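PDB 2YQY: DinB-like domain-containing protein from Thermus thermophilus, which is of unknown function but adopts a four-helix bundle of the DinB superfamily with an exposed histidine triad, consistent with metal binding. Local coordinates for residues 33-38 / 161-166; 22-27 / 111-116; 52-57 / 157-162. All blocks are in the same frame, centred on the assembly; numbering follows the deposited sequence.

Contact 1: residues 33-38 / 161-166; sequences PAWLSA and KALQAS
The indole NE1 of Trp35 donates to the backbone O of Ser166 at 3.0 Å, and this is the shortest polar contact joining 33-38 to 161-166. The bond is bent, with an N-H...O angle of 137°. The nitrogen lies above the carbonyl plane of Ser166, while the oxygen is tilted from the plane of the indole. Extending CG opposite to the backbone N (chi1 178°) carries the long, flat side chain of Trp35 from its short helical turn across to the end of helix 153-165. There the benzene-ring edge next to NE1 meets a second carbonyl: Trp35 CZ2 lies 3.8 Å from Leu163 O, near the ring plane, an oxygen that already accepts the backbone N of Ser166 at 2.9 Å. Two aliphatic groups complete the fit. Ser166 CB sits in the plane of the ring at 3.9 Å from Trp35 CZ2, and Leu163 CD2 approaches Trp35 CH2 at 4.3 Å. Further cover for the tryptophan comes from Leu27 and Pro47, so turn 33-36, helix 10-30 and helix 47-71 all converge on this end of the bundle. Tryptophan suits the position because one residue supplies both a broad apolar surface and an N-H. The carbonyl of Ser166, at the end of the modelled chain, thus gains a side-chain donor, although the bent geometry suggests a bond of only moderate strength.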
ATOM      1  N   PRO A  33     -16.542  -2.268  15.095  1.00 33.29           N
ATOM      2  CA  PRO A  33     -17.169  -1.394  14.083  1.00 32.74           C
ATOM      3  C   PRO A  33     -17.157   0.115  14.412  1.00 31.67           C
ATOM      4  O   PRO A  33     -16.962   0.941  13.517  1.00 31.18           O
ATOM      5  CB  PRO A  33     -18.613  -1.912  14.029  1.00 32.41           C
ATOM      6  CG  PRO A  33     -18.502  -3.354  14.382  1.00 32.90           C
ATOM      7  CD  PRO A  33     -17.366  -3.465  15.362  1.00 33.16           C
ATOM      8  N   ALA A  34     -17.379   0.455  15.681  1.00 29.19           N
ATOM      9  CA  ALA A  34     -17.428   1.848  16.134  1.00 29.41           C
ATOM     10  C   ALA A  34     -16.060   2.523  16.008  1.00 28.89           C
ATOM     11  O   ALA A  34     -15.981   3.685  15.678  1.00 28.78           O
ATOM     12  N   TRP A  35     -14.995   1.775  16.284  1.00 28.73           N
ATOM     13  CA  TRP A  35     -13.616   2.262  16.161  1.00 28.92           C
ATOM     14  C   TRP A  35     -13.175   2.490  14.712  1.00 29.01           C
ATOM     15  O   TRP A  35     -12.404   3.423  14.429  1.00 30.49           O
ATOM     16  CB  TRP A  35     -12.649   1.303  16.872  1.00 29.11           C
ATOM     17  CG  TRP A  35     -11.206   1.690  16.760  1.00 29.31           C
ATOM     18  CD1 TRP A  35     -10.509   2.547  17.575  1.00 28.92           C
ATOM     19  CD2 TRP A  35     -10.276   1.228  15.779  1.00 29.18           C
ATOM     20  NE1 TRP A  35      -9.198   2.650  17.149  1.00 27.30           N
ATOM     21  CE2 TRP A  35      -9.033   1.852  16.047  1.00 28.36           C
ATOM     22  CE3 TRP A  35     -10.373   0.362  14.684  1.00 29.60           C
ATOM     23  CZ2 TRP A  35      -7.904   1.619  15.272  1.00 27.80           C
ATOM     24  CZ3 TRP A  35      -9.244   0.139  13.918  1.00 28.57           C
ATOM     25  CH2 TRP A  35      -8.030   0.760  14.220  1.00 26.64           C
ATOM     26  N   LEU A  36     -13.641   1.626  13.809  1.00 28.55           N
ATOM     27  CA  LEU A  36     -13.345   1.709  12.369  1.00 27.62           C
ATOM     28  C   LEU A  36     -13.741   3.036  11.733  1.00 27.05           C
ATOM     29  O   LEU A  36     -13.047   3.548  10.845  1.00 25.10           O
ATOM     30  CB  LEU A  36     -14.030   0.564  11.614  1.00 27.50           C
ATOM     31  CG  LEU A  36     -13.401  -0.834  11.721  1.00 27.62           C
ATOM     32  CD1 LEU A  36     -14.202  -1.794  10.838  1.00 29.21           C
ATOM     33  CD2 LEU A  36     -11.920  -0.837  11.324  1.00 27.51           C
ATOM     34  N   SER A  37     -14.876   3.559  12.195  1.00 26.95           N
ATOM     35  CA  SER A  37     -15.471   4.798  11.716  1.00 27.61           C
ATOM     36  C   SER A  37     -15.241   5.994  12.638  1.00 27.14           C
ATOM     37  O   SER A  37     -15.814   7.041  12.410  1.00 27.08           O
ATOM     38  CB  SER A  37     -16.983   4.605  11.547  1.00 27.27           C
ATOM     39  OG  SER A  37     -17.249   3.671  10.529  1.00 29.43           O
ATOM     40  N   ALA A  38     -14.423   5.839  13.674  1.00 27.67           N
ATOM     41  CA  ALA A  38     -14.088   6.947  14.577  1.00 27.84           C
ATOM     42  C   ALA A  38     -12.765   7.622  14.180  1.00 28.04           C
ATOM     43  O   ALA A  38     -11.829   6.938  13.773  1.00 28.26           O
ATOM     44  CB  ALA A  38     -14.034   6.462  16.049  1.00 27.99           C
ATOM     45  N   LYS A 161       1.315   0.439  11.523  1.00 25.50           N
ATOM     46  CA  LYS A 161       1.828   0.889  12.817  1.00 26.28           C
ATOM     47  C   LYS A 161       0.979   1.998  13.475  1.00 26.20           C
ATOM     48  O   LYS A 161       0.742   1.972  14.706  1.00 25.70           O
ATOM     49  CB  LYS A 161       3.267   1.355  12.647  1.00 25.81           C
ATOM     50  CG  LYS A 161       4.131   1.162  13.827  1.00 28.68           C
ATOM     51  CD  LYS A 161       5.558   1.502  13.444  1.00 30.71           C
ATOM     52  CE  LYS A 161       6.176   0.448  12.534  1.00 30.50           C
ATOM     53  NZ  LYS A 161       7.285  -0.261  13.243  1.00 28.99           N
ATOM     54  N   ALA A 162       0.550   2.974  12.675  1.00 25.56           N
ATOM     55  CA  ALA A 162      -0.307   4.066  13.161  1.00 25.92           C
ATOM     56  C   ALA A 162      -1.674   3.554  13.661  1.00 25.13           C
ATOM     57  O   ALA A 162      -2.142   3.950  14.723  1.00 25.40           O
ATOM     58  CB  ALA A 162      -0.490   5.115  12.079  1.00 25.77           C
ATOM     59  N   LEU A 163      -2.286   2.659  12.891  1.00 25.09           N
ATOM     60  CA  LEU A 163      -3.513   1.976  13.301  1.00 24.48           C
ATOM     61  C   LEU A 163      -3.321   1.143  14.573  1.00 24.04           C
ATOM     62  O   LEU A 163      -4.091   1.299  15.507  1.00 23.79           O
ATOM     63  CB  LEU A 163      -4.050   1.116  12.165  1.00 25.25           C
ATOM     64  CG  LEU A 163      -4.573   1.838  10.919  1.00 25.75           C
ATOM     65  CD1 LEU A 163      -5.140   0.802  10.010  1.00 27.15           C
ATOM     66  CD2 LEU A 163      -5.634   2.852  11.314  1.00 25.59           C
ATOM     67  N   GLN A 164      -2.295   0.283  14.636  1.00 24.13           N
ATOM     68  CA  GLN A 164      -2.023  -0.455  15.887  1.00 24.19           C
ATOM     69  C   GLN A 164      -1.840   0.487  17.086  1.00 24.74           C
ATOM     70  O   GLN A 164      -2.324   0.199  18.198  1.00 23.94           O
ATOM     71  CB  GLN A 164      -0.799  -1.333  15.742  1.00 24.89           C
ATOM     72  CG  GLN A 164      -0.977  -2.444  14.728  1.00 23.79           C
ATOM     73  CD  GLN A 164       0.338  -3.045  14.291  1.00 26.27           C
ATOM     74  OE1 GLN A 164       1.376  -2.371  14.235  1.00 21.24           O
ATOM     75  NE2 GLN A 164       0.292  -4.330  13.950  1.00 22.62           N
ATOM     76  N   ALA A 165      -1.181   1.627  16.873  1.00 23.98           N
ATOM     77  CA  ALA A 165      -0.960   2.582  17.966  1.00 25.03           C
ATOM     78  C   ALA A 165      -2.282   3.189  18.478  1.00 25.41           C
ATOM     79  O   ALA A 165      -2.349   3.694  19.588  1.00 23.89           O
ATOM     80  CB  ALA A 165      -0.009   3.671  17.531  1.00 24.67           C
ATOM     81  N   SER A 166      -3.319   3.134  17.643  1.00 26.71           N
ATOM     82  CA  SER A 166      -4.649   3.637  17.967  1.00 27.40           C
ATOM     83  C   SER A 166      -5.549   2.595  18.604  1.00 27.08           C
ATOM     84  O   SER A 166      -6.729   2.885  18.811  1.00 25.89           O
ATOM     85  CB  SER A 166      -5.331   4.133  16.697  1.00 27.09           C
ATOM     86  OG  SER A 166      -4.781   5.373  16.304  1.00 30.67           O
TER

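Contact 2: residues 22-27 / 111-116; sequences KALLAL and ALLDRA
Leu113 of helix 106-126 points its branched end between Leu24 and Leu25 of helix 10-30, joining two antiparallel members of the four-helix bundle. The CA atoms of Leu25 and Leu113 are 8.9 Å apart, a separation that leucine side chains from both helices can span. The tightly packed part is apolar and consists of two leucine pairs that differ in burial. In the deeper one, Leu24 and Leu113 are both buried and lie perpendicular, meeting through their CD2 methyls at 4.2 Å. With CG opposite the backbone N (chi1 175°), Leu24 lies in the interior, where it also touches Glu156 and Leu163 of helix 153-165. Leu113 goes on to touch Val54 and Ala55 of helix 47-71, so this small cluster draws on all four long helices. Leucine fits here because its two methyls can serve different neighbours at once: the other methyl of Leu113, CD1, lies 4.0 Å from Leu25 CD2. Leu25, partly exposed, thus still packs on Leu113, the two side chains running alongside in opposing senses.

Toward solvent the contact loosens at exposed Asp114. A charged residue is at home on this outer face, where water can solvate it. Its carboxylate bends back toward helix 10-30 without bonding to it, Asp114 OD1 staying 4.5 Å from Leu25 CD1.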
ATOM      1  N   LYS A  22      -1.386  -9.139   5.525  1.00 19.36           N
ATOM      2  CA  LYS A  22      -2.069 -10.062   6.435  1.00 19.26           C
ATOM      3  C   LYS A  22      -2.412  -9.361   7.776  1.00 19.61           C
ATOM      4  O   LYS A  22      -3.521  -9.477   8.281  1.00 19.24           O
ATOM      5  CB  LYS A  22      -1.220 -11.319   6.661  1.00 19.20           C
ATOM      6  CG  LYS A  22      -0.928 -12.069   5.369  1.00 19.10           C
ATOM      7  CD  LYS A  22       0.062 -13.208   5.538  1.00 20.46           C
ATOM      8  CE  LYS A  22       0.306 -13.930   4.217  1.00 19.07           C
ATOM      9  NZ  LYS A  22       1.566 -14.717   4.272  1.00 20.33           N
ATOM     10  N   ALA A  23      -1.440  -8.632   8.328  1.00 20.46           N
ATOM     11  CA  ALA A  23      -1.586  -7.925   9.601  1.00 20.65           C
ATOM     12  C   ALA A  23      -2.700  -6.863   9.490  1.00 20.75           C
ATOM     13  O   ALA A  23      -3.572  -6.766  10.349  1.00 20.62           O
ATOM     14  CB  ALA A  23      -0.241  -7.308  10.018  1.00 20.79           C
ATOM     15  N   LEU A  24      -2.677  -6.081   8.413  1.00 20.63           N
ATOM     16  CA  LEU A  24      -3.695  -5.058   8.188  1.00 20.88           C
ATOM     17  C   LEU A  24      -5.095  -5.654   8.047  1.00 20.04           C
ATOM     18  O   LEU A  24      -6.043  -5.156   8.652  1.00 20.76           O
ATOM     19  CB  LEU A  24      -3.362  -4.206   6.926  1.00 20.00           C
ATOM     20  CG  LEU A  24      -4.452  -3.173   6.557  1.00 20.35           C
ATOM     21  CD1 LEU A  24      -4.643  -2.169   7.690  1.00 22.33           C
ATOM     22  CD2 LEU A  24      -4.096  -2.417   5.266  1.00 21.90           C
ATOM     23  N   LEU A  25      -5.240  -6.668   7.195  1.00 20.26           N
ATOM     24  CA  LEU A  25      -6.570  -7.239   6.957  1.00 20.12           C
ATOM     25  C   LEU A  25      -7.165  -7.808   8.238  1.00 20.22           C
ATOM     26  O   LEU A  25      -8.369  -7.638   8.478  1.00 20.82           O
ATOM     27  CB  LEU A  25      -6.550  -8.304   5.867  1.00 19.18           C
ATOM     28  CG  LEU A  25      -6.207  -7.839   4.462  1.00 19.46           C
ATOM     29  CD1 LEU A  25      -6.256  -9.044   3.531  1.00 18.70           C
ATOM     30  CD2 LEU A  25      -7.157  -6.744   3.990  1.00 19.67           C
ATOM     31  N   ALA A  26      -6.321  -8.450   9.062  1.00 20.32           N
ATOM     32  CA  ALA A  26      -6.773  -9.063  10.337  1.00 19.94           C
ATOM     33  C   ALA A  26      -7.207  -7.989  11.364  1.00 20.36           C
ATOM     34  O   ALA A  26      -8.251  -8.112  12.018  1.00 19.13           O
ATOM     35  CB  ALA A  26      -5.669  -9.968  10.915  1.00 20.23           C
ATOM     36  N   LEU A  27      -6.395  -6.944  11.490  1.00 20.52           N
ATOM     37  CA  LEU A  27      -6.733  -5.771  12.290  1.00 20.90           C
ATOM     38  C   LEU A  27      -8.096  -5.190  11.899  1.00 20.33           C
ATOM     39  O   LEU A  27      -8.957  -4.959  12.778  1.00 19.65           O
ATOM     40  CB  LEU A  27      -5.625  -4.710  12.184  1.00 20.92           C
ATOM     41  CG  LEU A  27      -5.863  -3.407  12.940  1.00 21.60           C
ATOM     42  CD1 LEU A  27      -4.537  -2.666  13.291  1.00 20.01           C
ATOM     43  CD2 LEU A  27      -6.819  -2.484  12.159  1.00 21.43           C
ATOM     44  N   ALA A 111     -12.505  -4.555  -0.418  1.00 22.85           N
ATOM     45  CA  ALA A 111     -12.566  -4.822  -1.849  1.00 22.87           C
ATOM     46  C   ALA A 111     -11.541  -3.938  -2.575  1.00 22.90           C
ATOM     47  O   ALA A 111     -10.865  -4.395  -3.491  1.00 21.06           O
ATOM     48  CB  ALA A 111     -14.003  -4.606  -2.389  1.00 22.31           C
ATOM     49  N   LEU A 112     -11.417  -2.681  -2.141  1.00 25.74           N
ATOM     50  CA  LEU A 112     -10.437  -1.754  -2.727  1.00 25.10           C
ATOM     51  C   LEU A 112      -9.005  -2.242  -2.469  1.00 22.32           C
ATOM     52  O   LEU A 112      -8.133  -2.196  -3.364  1.00 19.25           O
ATOM     53  CB  LEU A 112     -10.629  -0.328  -2.169  1.00 24.79           C
ATOM     54  CG  LEU A 112      -9.987   0.850  -2.924  1.00 26.50           C
ATOM     55  CD1 LEU A 112     -10.538   1.017  -4.352  1.00 26.72           C
ATOM     56  CD2 LEU A 112     -10.167   2.139  -2.149  1.00 24.87           C
ATOM     57  N   LEU A 113      -8.772  -2.717  -1.253  1.00 19.94           N
ATOM     58  CA  LEU A 113      -7.466  -3.275  -0.909  1.00 19.99           C
ATOM     59  C   LEU A 113      -7.106  -4.476  -1.802  1.00 20.71           C
ATOM     60  O   LEU A 113      -5.992  -4.531  -2.327  1.00 21.00           O
ATOM     61  CB  LEU A 113      -7.424  -3.641   0.577  1.00 19.17           C
ATOM     62  CG  LEU A 113      -7.344  -2.448   1.548  1.00 18.44           C
ATOM     63  CD1 LEU A 113      -7.775  -2.883   2.962  1.00 19.43           C
ATOM     64  CD2 LEU A 113      -5.926  -1.881   1.567  1.00 21.18           C
ATOM     65  N   ASP A 114      -8.047  -5.401  -1.993  1.00 19.87           N
ATOM     66  CA  ASP A 114      -7.768  -6.628  -2.738  1.00 20.85           C
ATOM     67  C   ASP A 114      -7.446  -6.318  -4.184  1.00 21.02           C
ATOM     68  O   ASP A 114      -6.514  -6.880  -4.748  1.00 20.83           O
ATOM     69  CB  ASP A 114      -8.938  -7.610  -2.668  1.00 21.54           C
ATOM     70  CG  ASP A 114      -9.032  -8.304  -1.315  1.00 24.79           C
ATOM     71  OD1 ASP A 114      -8.091  -8.169  -0.506  1.00 28.49           O
ATOM     72  OD2 ASP A 114     -10.047  -8.975  -1.048  1.00 25.33           O
ATOM     73  N   ARG A 115      -8.240  -5.440  -4.779  1.00 20.44           N
ATOM     74  CA  ARG A 115      -8.070  -5.079  -6.188  1.00 20.77           C
ATOM     75  C   ARG A 115      -6.709  -4.424  -6.445  1.00 20.47           C
ATOM     76  O   ARG A 115      -5.994  -4.817  -7.357  1.00 19.68           O
ATOM     77  CB  ARG A 115      -9.189  -4.139  -6.628  1.00 20.74           C
ATOM     78  CG  ARG A 115      -9.205  -3.888  -8.118  1.00 22.60           C
ATOM     79  N   ALA A 116      -6.370  -3.416  -5.650  1.00 20.21           N
ATOM     80  CA  ALA A 116      -5.108  -2.687  -5.841  1.00 21.78           C
ATOM     81  C   ALA A 116      -3.908  -3.601  -5.605  1.00 22.25           C
ATOM     82  O   ALA A 116      -2.900  -3.541  -6.327  1.00 23.13           O
ATOM     83  CB  ALA A 116      -5.070  -1.441  -4.926  1.00 22.39           C
TER

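Contact 3: residues 52-57 / 157-162; sequences EHVALV and AHHLKA
His53 and His159 form the aromatic part of the contact, an offset edge-to-face pair with centroids 5.0 Å apart and planes at 75°. The edge of the His53 ring is directed at a face of His159, CD2 of His53 coming 3.5 Å from NE2 of His159. On the other face of His159, CD2 of His158 stands over the ring centre, so the imidazole is sandwiched between two histidines. His53 extends toward helix 153-165 with CG opposite its backbone N (chi1 177°), and Val57 CG2 lies over one of its faces.

Helices 47-71 and 153-165 run antiparallel here in the four-helix bundle. His155 meets both rings, and His155 and His159 belong to an HExxH sequence; together with His53 they probably make up the exposed histidine triad of this DinB-like protein. The two NE2 atoms of His53 and His159 are 3.7 Å apart, a closeness consistent with a site for a shared metal ion, though none is bound here.

The apolar part lies on the buried side. Val54 and His159 pass each other head to tail, and the CG2 methyl of Val54 packs 3.7 Å from the CB of His159, obliquely to its ring. The compact, branched valine also touches Leu113 and Glu156.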
ATOM      1  N   GLU A  52      -8.202   2.859   2.944  1.00 17.92           N
ATOM      2  CA  GLU A  52      -8.464   3.319   1.574  1.00 18.22           C
ATOM      3  C   GLU A  52      -7.229   4.030   1.011  1.00 18.75           C
ATOM      4  O   GLU A  52      -6.849   3.788  -0.143  1.00 17.94           O
ATOM      5  CB  GLU A  52      -9.723   4.221   1.527  1.00 18.46           C
ATOM      6  CG  GLU A  52      -9.813   5.027   0.269  1.00 19.89           C
ATOM      7  CD  GLU A  52     -10.802   6.177   0.311  1.00 19.37           C
ATOM      8  OE1 GLU A  52     -11.188   6.658   1.411  1.00 18.68           O
ATOM      9  OE2 GLU A  52     -11.196   6.615  -0.796  1.00 19.10           O
ATOM     10  N   HIS A  53      -6.564   4.846   1.838  1.00 18.22           N
ATOM     11  CA  HIS A  53      -5.304   5.499   1.443  1.00 18.13           C
ATOM     12  C   HIS A  53      -4.214   4.494   1.032  1.00 18.50           C
ATOM     13  O   HIS A  53      -3.580   4.647   0.007  1.00 17.44           O
ATOM     14  CB  HIS A  53      -4.778   6.382   2.583  1.00 18.36           C
ATOM     15  CG  HIS A  53      -3.453   7.035   2.291  1.00 17.00           C
ATOM     16  ND1 HIS A  53      -3.297   8.026   1.349  1.00 17.64           N
ATOM     17  CD2 HIS A  53      -2.226   6.831   2.828  1.00 15.37           C
ATOM     18  CE1 HIS A  53      -2.026   8.391   1.296  1.00 18.05           C
ATOM     19  NE2 HIS A  53      -1.358   7.691   2.200  1.00 17.36           N
ATOM     20  N   VAL A  54      -4.004   3.475   1.858  1.00 18.58           N
ATOM     21  CA  VAL A  54      -3.096   2.406   1.541  1.00 18.68           C
ATOM     22  C   VAL A  54      -3.405   1.781   0.158  1.00 19.09           C
ATOM     23  O   VAL A  54      -2.492   1.603  -0.649  1.00 18.74           O
ATOM     24  CB  VAL A  54      -3.096   1.310   2.664  1.00 18.12           C
ATOM     25  CG1 VAL A  54      -2.424   0.014   2.162  1.00 17.88           C
ATOM     26  CG2 VAL A  54      -2.410   1.869   3.948  1.00 18.61           C
ATOM     27  N   ALA A  55      -4.670   1.404  -0.073  1.00 18.82           N
ATOM     28  CA  ALA A  55      -5.113   0.881  -1.344  1.00 18.34           C
ATOM     29  C   ALA A  55      -4.820   1.849  -2.515  1.00 19.02           C
ATOM     30  O   ALA A  55      -4.331   1.415  -3.572  1.00 16.05           O
ATOM     31  CB  ALA A  55      -6.623   0.536  -1.287  1.00 18.55           C
ATOM     32  N   LEU A  56      -5.133   3.138  -2.365  1.00 18.13           N
ATOM     33  CA  LEU A  56      -4.936   4.087  -3.507  1.00 17.85           C
ATOM     34  C   LEU A  56      -3.418   4.194  -3.847  1.00 17.96           C
ATOM     35  O   LEU A  56      -3.018   4.222  -5.032  1.00 16.43           O
ATOM     36  CB  LEU A  56      -5.538   5.461  -3.209  1.00 17.01           C
ATOM     37  CG  LEU A  56      -7.063   5.407  -3.026  1.00 18.87           C
ATOM     38  CD1 LEU A  56      -7.670   6.769  -2.563  1.00 20.85           C
ATOM     39  CD2 LEU A  56      -7.746   4.881  -4.310  1.00 20.83           C
ATOM     40  N   VAL A  57      -2.585   4.212  -2.814  1.00 17.54           N
ATOM     41  CA  VAL A  57      -1.155   4.330  -3.037  1.00 17.45           C
ATOM     42  C   VAL A  57      -0.620   3.064  -3.728  1.00 18.01           C
ATOM     43  O   VAL A  57       0.277   3.163  -4.577  1.00 18.82           O
ATOM     44  CB  VAL A  57      -0.393   4.695  -1.740  1.00 18.59           C
ATOM     45  CG1 VAL A  57       1.139   4.570  -1.926  1.00 16.90           C
ATOM     46  CG2 VAL A  57      -0.784   6.152  -1.269  1.00 18.32           C
ATOM     47  N   ALA A 157       3.657  -0.452   6.057  1.00 15.12           N
ATOM     48  CA  ALA A 157       4.155  -0.679   7.422  1.00 15.20           C
ATOM     49  C   ALA A 157       3.860   0.548   8.308  1.00 16.48           C
ATOM     50  O   ALA A 157       3.396   0.446   9.444  1.00 16.66           O
ATOM     51  CB  ALA A 157       5.670  -1.044   7.429  1.00 16.19           C
ATOM     52  N   HIS A 158       4.112   1.719   7.756  1.00 16.67           N
ATOM     53  CA  HIS A 158       3.877   2.956   8.473  1.00 16.59           C
ATOM     54  C   HIS A 158       2.387   3.103   8.904  1.00 17.63           C
ATOM     55  O   HIS A 158       2.077   3.426  10.081  1.00 16.73           O
ATOM     56  CB  HIS A 158       4.282   4.144   7.604  1.00 16.67           C
ATOM     57  CG  HIS A 158       3.847   5.450   8.182  1.00 14.93           C
ATOM     58  ND1 HIS A 158       4.641   6.188   9.033  1.00 18.05           N
ATOM     59  CD2 HIS A 158       2.671   6.115   8.083  1.00 18.51           C
ATOM     60  CE1 HIS A 158       3.980   7.262   9.427  1.00 17.23           C
ATOM     61  NE2 HIS A 158       2.777   7.237   8.876  1.00 16.81           N
ATOM     62  N   HIS A 159       1.466   2.843   7.969  1.00 17.25           N
ATOM     63  CA  HIS A 159       0.026   3.055   8.277  1.00 17.71           C
ATOM     64  C   HIS A 159      -0.524   1.969   9.185  1.00 17.61           C
ATOM     65  O   HIS A 159      -1.314   2.241  10.068  1.00 18.49           O
ATOM     66  CB  HIS A 159      -0.788   3.256   6.998  1.00 15.88           C
ATOM     67  CG  HIS A 159      -0.516   4.596   6.365  1.00 16.45           C
ATOM     68  ND1 HIS A 159      -0.924   5.776   6.940  1.00 14.37           N
ATOM     69  CD2 HIS A 159       0.244   4.945   5.300  1.00 15.93           C
ATOM     70  CE1 HIS A 159      -0.468   6.797   6.234  1.00 13.47           C
ATOM     71  NE2 HIS A 159       0.231   6.313   5.219  1.00 14.36           N
ATOM     72  N   LEU A 160      -0.068   0.741   8.986  1.00 24.35           N
ATOM     73  CA  LEU A 160      -0.375  -0.336   9.930  1.00 24.72           C
ATOM     74  C   LEU A 160       0.069   0.007  11.368  1.00 25.13           C
ATOM     75  O   LEU A 160      -0.694  -0.123  12.311  1.00 23.84           O
ATOM     76  CB  LEU A 160       0.293  -1.637   9.453  1.00 24.69           C
ATOM     77  CG  LEU A 160       0.200  -2.868  10.368  1.00 23.54           C
ATOM     78  CD1 LEU A 160      -1.286  -3.285  10.553  1.00 24.05           C
ATOM     79  CD2 LEU A 160       1.086  -3.991   9.801  1.00 23.04           C
ATOM     80  N   LYS A 161       1.315   0.439  11.523  1.00 25.50           N
ATOM     81  CA  LYS A 161       1.828   0.889  12.817  1.00 26.28           C
ATOM     82  C   LYS A 161       0.979   1.998  13.475  1.00 26.20           C
ATOM     83  O   LYS A 161       0.742   1.972  14.706  1.00 25.70           O
ATOM     84  CB  LYS A 161       3.267   1.355  12.647  1.00 25.81           C
ATOM     85  CG  LYS A 161       4.131   1.162  13.827  1.00 28.68           C
ATOM     86  CD  LYS A 161       5.558   1.502  13.444  1.00 30.71           C
ATOM     87  CE  LYS A 161       6.176   0.448  12.534  1.00 30.50           C
ATOM     88  NZ  LYS A 161       7.285  -0.261  13.243  1.00 28.99           N
ATOM     89  N   ALA A 162       0.550   2.974  12.675  1.00 25.56           N
ATOM     90  CA  ALA A 162      -0.307   4.066  13.161  1.00 25.92           C
ATOM     91  C   ALA A 162      -1.674   3.554  13.661  1.00 25.13           C
ATOM     92  O   ALA A 162      -2.142   3.950  14.723  1.00 25.40           O
ATOM     93  CB  ALA A 162      -0.490   5.115  12.079  1.00 25.77           C
TER

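Overall arrangement
Along the chain the segments come in the order 22-27, 33-38, 52-57, 111-116 and finally the overlapping 157-162 and 161-166, so helix 153-165 serves both contact 1 and contact 3. Contact 3 is the most central, its centre about 6 Å from that of the chain; the centre of contact 2 lies about 9 Å out and that of contact 1 about 17 Å out, at one end of the bundle. The centres of contacts 2 and 3 are about 10 Å apart. Contact 1 joins helix 33-36 to helix 153-165, contact 2 ties helix 10-30 to helix 106-126, and contact 3 joins helices 47-71 and 153-165, placing the probable histidine site at the surface of the bundle, beside its buried interior.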